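Local coordinates for NDP-N-acetyl-D-galactosaminuronic acid dehydrogenase (Methanosarcina mazei Go1, PDB 3G79), which probably oxidises UDP-N-acetyl-alpha-D-mannosamine to UDP-N-acetyl-alpha-D-mannosaminouronate, reducing two NAD+ as a member of the UDP-glucose/GDP-mannose dehydrogenase family, at residues Ile161-Ser166 / Glu172-Ala177; Ala125-Ile130 / Glu155-Gln160; Ser6-Leu11 / Glu204-Arg209. All blocks are in the same frame, centred on the assembly; numbering follows the deposited sequence.

Contact 1 of 3, residues Ile161-Ser166 / Glu172-Ala177; sequences ILEEES and EDFALA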
loop_
_atom_site.group_PDB
_atom_site.type_symbol
_atom_site.label_atom_id
_atom_site.label_comp_id
_atom_site.label_asym_id
_atom_site.label_seq_id
_atom_site.Cartn_x
_atom_site.Cartn_y
_atom_site.Cartn_z
ATOM N N ILE A 161 -11.528 19.874 29.914
ATOM C CA ILE A 161 -12.867 19.709 30.464
ATOM C C ILE A 161 -12.914 18.800 31.702
ATOM O O ILE A 161 -13.503 19.150 32.734
ATOM C CB ILE A 161 -13.862 19.153 29.406
ATOM C CG1 ILE A 161 -13.954 20.095 28.213
ATOM C CG2 ILE A 161 -15.246 19.059 29.995
ATOM C CD1 ILE A 161 -14.793 19.558 27.052
ATOM N N LEU A 162 -12.337 17.609 31.605
ATOM C CA LEU A 162 -12.363 16.706 32.743
ATOM C C LEU A 162 -11.728 17.402 33.926
ATOM O O LEU A 162 -12.232 17.299 35.048
ATOM C CB LEU A 162 -11.639 15.383 32.449
ATOM C CG LEU A 162 -12.429 14.163 31.938
ATOM C CD1 LEU A 162 -13.937 14.236 32.250
ATOM C CD2 LEU A 162 -12.199 13.926 30.463
ATOM N N GLU A 163 -10.637 18.119 33.671
ATOM C CA GLU A 163 -9.872 18.718 34.752
ATOM C C GLU A 163 -10.517 19.973 35.317
ATOM O O GLU A 163 -10.489 20.154 36.526
ATOM C CB GLU A 163 -8.406 18.943 34.373
ATOM C CG GLU A 163 -7.664 17.616 34.156
ATOM C CD GLU A 163 -6.176 17.764 33.905
ATOM O OE1 GLU A 163 -5.718 18.829 33.437
ATOM O OE2 GLU A 163 -5.447 16.789 34.144
ATOM N N GLU A 164 -11.100 20.819 34.458
ATOM C CA GLU A 164 -11.759 22.055 34.888
ATOM C C GLU A 164 -12.984 21.709 35.718
ATOM O O GLU A 164 -13.259 22.367 36.708
ATOM C CB GLU A 164 -12.234 22.924 33.711
ATOM C CG GLU A 164 -11.166 23.495 32.767
ATOM C CD GLU A 164 -11.745 24.051 31.424
ATOM O OE1 GLU A 164 -12.861 23.621 30.989
ATOM O OE2 GLU A 164 -11.057 24.900 30.791
ATOM N N GLU A 165 -13.735 20.689 35.315
ATOM C CA GLU A 165 -15.002 20.425 35.983
ATOM C C GLU A 165 -14.802 19.738 37.334
ATOM O O GLU A 165 -15.447 20.095 38.338
ATOM C CB GLU A 165 -15.944 19.628 35.076
ATOM C CG GLU A 165 -16.403 20.378 33.823
ATOM C CD GLU A 165 -17.528 21.380 34.085
ATOM O OE1 GLU A 165 -18.361 21.153 34.996
ATOM O OE2 GLU A 165 -17.598 22.386 33.362
ATOM N N SER A 166 -13.913 18.750 37.354
ATOM C CA SER A 166 -13.719 17.962 38.542
ATOM C C SER A 166 -12.797 18.707 39.491
ATOM O O SER A 166 -12.952 18.643 40.710
ATOM C CB SER A 166 -13.107 16.605 38.190
ATOM O OG SER A 166 -11.853 16.780 37.543
ATOM N N GLU A 172 -3.000 11.236 37.444
ATOM C CA GLU A 172 -2.616 11.206 38.833
ATOM C C GLU A 172 -3.851 10.802 39.594
ATOM O O GLU A 172 -3.859 9.754 40.214
ATOM C CB GLU A 172 -2.109 12.562 39.314
ATOM C CG GLU A 172 -1.100 13.241 38.431
ATOM C CD GLU A 172 -0.861 14.665 38.871
ATOM O OE1 GLU A 172 -0.957 14.914 40.099
ATOM O OE2 GLU A 172 -0.585 15.542 38.005
ATOM N N ASP A 173 -4.906 11.617 39.526
ATOM C CA ASP A 173 -6.137 11.344 40.280
ATOM C C ASP A 173 -7.075 10.358 39.609
ATOM O O ASP A 173 -7.745 9.601 40.274
ATOM C CB ASP A 173 -6.881 12.649 40.594
ATOM C CG ASP A 173 -6.070 13.581 41.466
ATOM O OD1 ASP A 173 -5.875 14.761 41.092
ATOM O OD2 ASP A 173 -5.610 13.127 42.531
ATOM N N PHE A 174 -7.152 10.394 38.283
ATOM C CA PHE A 174 -8.039 9.512 37.553
ATOM C C PHE A 174 -7.342 9.052 36.277
ATOM O O PHE A 174 -6.311 9.637 35.873
ATOM C CB PHE A 174 -9.390 10.195 37.293
ATOM C CG PHE A 174 -9.298 11.403 36.401
ATOM C CD1 PHE A 174 -9.365 11.267 35.013
ATOM C CD2 PHE A 174 -9.167 12.683 36.945
ATOM C CE1 PHE A 174 -9.297 12.366 34.164
ATOM C CE2 PHE A 174 -9.090 13.811 36.101
ATOM C CZ PHE A 174 -9.156 13.642 34.695
ATOM N N ALA A 175 -7.875 7.983 35.681
ATOM C CA ALA A 175 -7.297 7.338 34.510
ATOM C C ALA A 175 -8.088 7.741 33.253
ATOM O O ALA A 175 -9.324 7.862 33.298
ATOM C CB ALA A 175 -7.334 5.831 34.712
ATOM N N LEU A 176 -7.388 7.927 32.130
ATOM C CA LEU A 176 -8.004 8.427 30.913
ATOM C C LEU A 176 -7.525 7.636 29.717
ATOM O O LEU A 176 -6.324 7.519 29.498
ATOM C CB LEU A 176 -7.604 9.872 30.687
ATOM C CG LEU A 176 -8.516 10.950 30.116
ATOM C CD1 LEU A 176 -7.698 12.123 29.550
ATOM C CD2 LEU A 176 -9.606 10.552 29.180
ATOM N N ALA A 177 -8.459 7.176 28.897
ATOM C CA ALA A 177 -8.103 6.347 27.757
ATOM C C ALA A 177 -8.887 6.751 26.527
ATOM O O ALA A 177 -9.798 7.568 26.630
ATOM C CB ALA A 177 -8.349 4.901 28.067
#

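Contact 2 of 3, residues Ala125-Ile130 / Glu155-Gln160; sequences ALIDGI and EGMAKQ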
loop_
_atom_site.group_PDB
_atom_site.type_symbol
_atom_site.label_atom_id
_atom_site.label_comp_id
_atom_site.label_asym_id
_atom_site.label_seq_id
_atom_site.Cartn_x
_atom_site.Cartn_y
_atom_site.Cartn_z
ATOM N N ALA A 125 -22.696 17.512 21.592
ATOM C CA ALA A 125 -23.212 16.490 22.486
ATOM C C ALA A 125 -22.091 15.702 23.206
ATOM O O ALA A 125 -22.275 15.273 24.380
ATOM C CB ALA A 125 -24.133 15.526 21.734
ATOM N N LEU A 126 -20.953 15.516 22.522
ATOM C CA LEU A 126 -19.828 14.745 23.088
ATOM C C LEU A 126 -19.253 15.552 24.201
ATOM O O LEU A 126 -19.025 15.045 25.299
ATOM C CB LEU A 126 -18.706 14.483 22.061
ATOM C CG LEU A 126 -17.370 14.029 22.661
ATOM C CD1 LEU A 126 -17.577 12.671 23.380
ATOM C CD2 LEU A 126 -16.213 14.001 21.650
ATOM N N ILE A 127 -19.027 16.832 23.922
ATOM C CA ILE A 127 -18.418 17.667 24.925
ATOM C C ILE A 127 -19.390 17.864 26.084
ATOM O O ILE A 127 -18.965 17.968 27.227
ATOM C CB ILE A 127 -17.865 19.011 24.406
ATOM C CG1 ILE A 127 -18.874 20.110 24.649
ATOM C CG2 ILE A 127 -17.377 18.969 22.971
ATOM C CD1 ILE A 127 -18.239 21.295 25.301
ATOM N N ASP A 128 -20.688 17.887 25.807
ATOM C CA ASP A 128 -21.649 17.938 26.895
ATOM C C ASP A 128 -21.484 16.739 27.812
ATOM O O ASP A 128 -21.548 16.881 29.018
ATOM C CB ASP A 128 -23.064 17.954 26.358
ATOM C CG ASP A 128 -23.602 19.353 26.166
ATOM O OD1 ASP A 128 -22.848 20.250 25.685
ATOM O OD2 ASP A 128 -24.795 19.535 26.505
ATOM N N GLY A 129 -21.269 15.553 27.225
ATOM C CA GLY A 129 -21.080 14.331 28.019
ATOM C C GLY A 129 -19.839 14.345 28.892
ATOM O O GLY A 129 -19.858 13.883 30.019
ATOM N N ILE A 130 -18.752 14.874 28.350
ATOM C CA ILE A 130 -17.480 14.938 29.033
ATOM C C ILE A 130 -17.657 15.837 30.241
ATOM O O ILE A 130 -17.305 15.450 31.366
ATOM C CB ILE A 130 -16.345 15.426 28.076
ATOM C CG1 ILE A 130 -16.203 14.450 26.911
ATOM C CG2 ILE A 130 -15.026 15.455 28.787
ATOM C CD1 ILE A 130 -15.354 14.948 25.741
ATOM N N GLU A 155 -5.643 14.189 25.018
ATOM C CA GLU A 155 -4.651 14.927 25.817
ATOM C C GLU A 155 -4.941 16.427 25.789
ATOM O O GLU A 155 -4.401 17.181 26.585
ATOM C CB GLU A 155 -3.229 14.706 25.289
ATOM C CG GLU A 155 -2.766 13.260 25.222
ATOM C CD GLU A 155 -2.076 12.804 26.475
ATOM O OE1 GLU A 155 -2.033 13.597 27.450
ATOM O OE2 GLU A 155 -1.581 11.651 26.510
ATOM N N GLY A 156 -5.775 16.860 24.857
ATOM C CA GLY A 156 -6.124 18.258 24.740
ATOM C C GLY A 156 -7.439 18.547 25.425
ATOM O O GLY A 156 -7.496 18.594 26.636
ATOM N N MET A 157 -8.511 18.713 24.664
ATOM C CA MET A 157 -9.714 19.256 25.278
ATOM C C MET A 157 -10.441 18.299 26.188
ATOM O O MET A 157 -11.088 18.730 27.136
ATOM C CB MET A 157 -10.680 19.950 24.286
ATOM C CG MET A 157 -11.104 19.201 23.043
ATOM S SD MET A 157 -12.839 19.614 22.603
ATOM C CE MET A 157 -13.538 18.078 23.257
ATOM N N ALA A 158 -10.313 17.007 25.921
ATOM C CA ALA A 158 -10.991 16.030 26.737
ATOM C C ALA A 158 -10.480 16.193 28.151
ATOM O O ALA A 158 -11.277 16.489 29.025
ATOM C CB ALA A 158 -10.792 14.631 26.212
ATOM N N LYS A 159 -9.171 16.117 28.370
ATOM C CA LYS A 159 -8.652 16.312 29.742
ATOM C C LYS A 159 -8.876 17.727 30.366
ATOM O O LYS A 159 -9.091 17.839 31.564
ATOM C CB LYS A 159 -7.198 15.856 29.867
ATOM C CG LYS A 159 -6.189 16.965 29.974
ATOM C CD LYS A 159 -4.838 16.558 29.426
ATOM C CE LYS A 159 -4.032 15.755 30.423
ATOM N NZ LYS A 159 -3.473 14.582 29.700
ATOM N N GLN A 160 -8.798 18.794 29.570
ATOM C CA GLN A 160 -9.085 20.136 30.053
ATOM C C GLN A 160 -10.498 20.189 30.682
ATOM O O GLN A 160 -10.646 20.470 31.851
ATOM C CB GLN A 160 -8.908 21.165 28.927
ATOM C CG GLN A 160 -7.589 21.970 28.968
ATOM C CD GLN A 160 -6.447 21.414 28.080
ATOM O OE1 GLN A 160 -5.873 22.149 27.263
ATOM N NE2 GLN A 160 -6.106 20.130 28.253
#

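Contact 3 of 3, residues Ser6-Leu11 / Glu204-Arg209; sequences SKLEKL and EASTKR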
loop_
_atom_site.group_PDB
_atom_site.type_symbol
_atom_site.label_atom_id
_atom_site.label_comp_id
_atom_site.label_asym_id
_atom_site.label_seq_id
_atom_site.Cartn_x
_atom_site.Cartn_y
_atom_site.Cartn_z
ATOM N N SER A 6 3.120 4.820 41.513
ATOM C CA SER A 6 2.630 6.184 41.330
ATOM C C SER A 6 1.350 6.404 42.132
ATOM O O SER A 6 0.692 5.463 42.547
ATOM C CB SER A 6 2.393 6.492 39.854
ATOM O OG SER A 6 1.032 6.273 39.535
ATOM N N LYS A 7 1.010 7.660 42.335
ATOM C CA LYS A 7 -0.264 8.028 42.935
ATOM C C LYS A 7 -1.460 7.330 42.282
ATOM O O LYS A 7 -2.234 6.683 42.969
ATOM C CB LYS A 7 -0.438 9.549 42.904
ATOM C CG LYS A 7 -1.639 10.051 43.663
ATOM C CD LYS A 7 -1.713 11.530 43.512
ATOM C CE LYS A 7 -2.947 12.069 44.198
ATOM N NZ LYS A 7 -3.047 13.540 43.971
ATOM N N LEU A 8 -1.610 7.463 40.966
ATOM C CA LEU A 8 -2.721 6.821 40.229
ATOM C C LEU A 8 -2.761 5.288 40.401
ATOM O O LEU A 8 -3.821 4.713 40.726
ATOM C CB LEU A 8 -2.700 7.208 38.747
ATOM C CG LEU A 8 -3.739 6.545 37.830
ATOM C CD1 LEU A 8 -5.171 6.775 38.342
ATOM C CD2 LEU A 8 -3.597 7.031 36.383
ATOM N N GLU A 9 -1.605 4.650 40.198
ATOM C CA GLU A 9 -1.425 3.217 40.388
ATOM C C GLU A 9 -1.980 2.740 41.736
ATOM O O GLU A 9 -2.618 1.680 41.798
ATOM C CB GLU A 9 0.056 2.836 40.242
ATOM C CG GLU A 9 0.626 2.936 38.821
ATOM C CD GLU A 9 2.176 2.998 38.774
ATOM O OE1 GLU A 9 2.822 3.168 39.840
ATOM O OE2 GLU A 9 2.742 2.872 37.654
ATOM N N LYS A 10 -1.717 3.524 42.790
ATOM C CA LYS A 10 -2.148 3.229 44.178
ATOM C C LYS A 10 -3.673 3.302 44.320
ATOM O O LYS A 10 -4.307 2.362 44.834
ATOM C CB LYS A 10 -1.550 4.212 45.191
ATOM C CG LYS A 10 -0.061 4.148 45.434
ATOM C CD LYS A 10 0.387 5.410 46.200
ATOM C CE LYS A 10 1.754 5.244 46.888
ATOM N NZ LYS A 10 2.807 4.709 45.979
ATOM N N LEU A 11 -4.240 4.426 43.864
ATOM C CA LEU A 11 -5.674 4.622 43.845
ATOM C C LEU A 11 -6.332 3.501 43.112
ATOM O O LEU A 11 -7.346 3.012 43.542
ATOM C CB LEU A 11 -6.021 5.895 43.103
ATOM C CG LEU A 11 -5.769 7.180 43.834
ATOM C CD1 LEU A 11 -5.786 8.312 42.849
ATOM C CD2 LEU A 11 -6.902 7.266 44.827
ATOM N N GLU A 204 0.777 4.617 31.064
ATOM C CA GLU A 204 0.703 3.160 31.121
ATOM C C GLU A 204 -0.334 2.679 32.127
ATOM O O GLU A 204 -1.018 1.690 31.883
ATOM C CB GLU A 204 2.072 2.537 31.404
ATOM C CG GLU A 204 3.246 3.282 30.720
ATOM C CD GLU A 204 3.714 2.691 29.375
ATOM O OE1 GLU A 204 4.253 3.481 28.563
ATOM O OE2 GLU A 204 3.590 1.467 29.139
ATOM N N ALA A 205 -0.498 3.409 33.217
ATOM C CA ALA A 205 -1.487 3.062 34.226
ATOM C C ALA A 205 -2.919 3.064 33.680
ATOM O O ALA A 205 -3.695 2.141 33.983
ATOM C CB ALA A 205 -1.365 3.983 35.435
ATOM N N SER A 206 -3.271 4.083 32.886
ATOM C CA SER A 206 -4.650 4.212 32.313
ATOM C C SER A 206 -4.879 3.205 31.199
ATOM O O SER A 206 -5.954 2.633 31.076
ATOM C CB SER A 206 -4.891 5.615 31.733
ATOM O OG SER A 206 -4.556 6.640 32.650
ATOM N N THR A 207 -3.856 3.004 30.374
ATOM C CA THR A 207 -3.841 1.910 29.403
ATOM C C THR A 207 -4.163 0.564 30.032
ATOM O O THR A 207 -5.007 -0.156 29.521
ATOM C CB THR A 207 -2.475 1.815 28.660
ATOM O OG1 THR A 207 -2.275 2.971 27.837
ATOM C CG2 THR A 207 -2.442 0.660 27.757
ATOM N N LYS A 208 -3.487 0.211 31.125
ATOM C CA LYS A 208 -3.678 -1.086 31.750
ATOM C C LYS A 208 -5.033 -1.189 32.415
ATOM O O LYS A 208 -5.637 -2.281 32.425
ATOM C CB LYS A 208 -2.569 -1.408 32.749
ATOM C CG LYS A 208 -1.748 -2.639 32.346
ATOM C CD LYS A 208 -0.236 -2.428 32.550
ATOM C CE LYS A 208 0.568 -3.185 31.504
ATOM N NZ LYS A 208 1.722 -2.365 31.010
ATOM N N ARG A 209 -5.516 -0.069 32.960
ATOM C CA ARG A 209 -6.850 -0.044 33.554
ATOM C C ARG A 209 -7.876 -0.226 32.453
ATOM O O ARG A 209 -8.938 -0.861 32.668
ATOM C CB ARG A 209 -7.123 1.276 34.291
ATOM C CG ARG A 209 -8.398 1.319 35.125
ATOM C CD ARG A 209 -8.493 0.146 36.039
ATOM N NE ARG A 209 -9.469 0.362 37.107
ATOM C CZ ARG A 209 -9.632 -0.444 38.159
ATOM N NH1 ARG A 209 -8.892 -1.544 38.294
ATOM N NH2 ARG A 209 -10.542 -0.146 39.074
#

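Contact 1 of 3, residues Ile161-Ser166 / Glu172-Ala177
Leu162 meets Phe174 where the last turns of helix 154-166 lie over the start of strand 175-178. Its methylene does the touching: CB of Leu162 comes to 3.8 Å from CZ of Phe174, approaching the ring obliquely. The branch beyond it leads along the strand, where CD2 of Leu162 reaches CD2 of Leu176 at 4.4 Å, a looser apolar contact. Glu163 follows with its aliphatic part at the edge of the aromatic ring, near the ring plane, CG of Glu163 standing 4.3 Å from CZ of Phe174; its carboxylate passes on to accept from the backbone N of Ala170 through OE2. One turn after Leu162, OG of Ser166 lies obliquely to the ring, 4.3 Å from CE2 of Phe174. This hydroxyl donates to O of Leu162, OG to O 2.6 Å, and is also bonded to N of Leu168; N of Ser166 reaches O of Leu162 from the opposite face of the carbonyl plane, so two donors grip one acceptor. A first torsion of 64° tucks the ring of Phe174 over its own backbone. Helix 154-166 and strand 175-178 belong to the beta-alpha-beta unit that starts at strand 142-145, within the Rossmann-type NAD-binding domain. Leu137 also touches Phe174, Ile130 and Val133 of helix 124-136 touch Leu162, and Ala175 and Ala177 lie against strand 142-145.

Contact 2 of 3, residues Ala125-Ile130 / Glu155-Gln160
Helices 124-136 and 154-166 run in broadly the same direction where Ile130 packs on Ala158, their local axes inclined by 49° and 10.4 Å apart at closest approach. They are neighbouring helices of the Rossmann-type NAD-binding domain, and strand 142-145 lies between them in the chain. Met157 spans much of the gap. Its chain leaves the backbone with a chi1 of 52°, and further bends at chi2 and chi3 carry the terminal methyl toward helix 124-136. There CE of Met157 comes to 4.0 Å from CG2 of Ile127, the two side chains crossing at about a right angle. The same methyl is 4.4 Å from CD1 of Ile130, so one flexible thioether end serves two isoleucines a turn apart. Ile130 is buried, its CB directed toward the second helix; Ile161, farther along helix 154-166, continues the apolar surface against it. The seam is partly open at Met157 and Ile127 and closed at Ile130 and Ala158. Lys159 turns away from it and forms a salt bridge with Glu155 one turn earlier, NZ of Lys159 lying 2.8 Å from OE1 of Glu155. Where the two backbones come nearest, the branch methyl of Ile130 meets the main chain of segment 155-160: CG2 of Ile130 rests 3.9 Å from O of Ala158.

Contact 3 of 3, residues Ser6-Leu11 / Glu204-Arg209
Leu8 and Ala205 make the centre of this small helix-helix contact, CD2 of Leu8 resting 3.9 Å from CB of Ala205. The same methyl also lies 3.9 Å from OG of Ser206, so CD2 of Leu8 bridges two consecutive residues of the second helix. A first torsion of 176° swings CG of Leu8 away from the backbone N, and chi2 then turns CD2 to the second helix. From the more open side, Glu9 adds its aliphatic part, with CG of Glu9 4.1 Å from CB of Ala205. Behind this first shell, N of Glu9 donates to OG of Ser6 at 3.2 Å, a nearly straight bond of 171° that caps helix 7-15. The extended chain of Glu9 returns its carboxylate to the helix start, where OE1 of Glu9 faces N of Ser6 at a doubtfully short distance; together the two pairings have the form of a capping box. The hydroxyl of Ser206 is hydrogen-bonded to Asp203, just before its helix, and probably to the backbone N of Leu176 on strand 175-178. Farther out, Lys7 forms a salt bridge with Asp173, and Arg209 reaches O of Gly16 through NH2. The local axes of the segments, inclined by 26° and 10.0 Å apart at closest approach, form a side-by-side pair in which a capped N-terminal helix packs onto helix 204-214 of the Rossmann-type NAD-binding domain.

In the fold
Contacts 1 and 2 share helix 154-166, which faces strand 175-178 in the first and helix 124-136 in the second. Their centres are 10 Å apart and they merge in one apolar layer. Contact 1 is the more buried, joining helix to sheet through an aromatic ring; contact 2 is helix on helix, aliphatic and partly open. Contact 3 is also partly buried and brings in the N-terminal helix; its touching surface is mainly aliphatic, but capping and salt-bridge groups surround it. It meets contact 1 at 172-177, through a salt bridge between Lys7 and Asp173, while contacts 2 and 3 do not touch. Along the chain, contact 3 encloses both others.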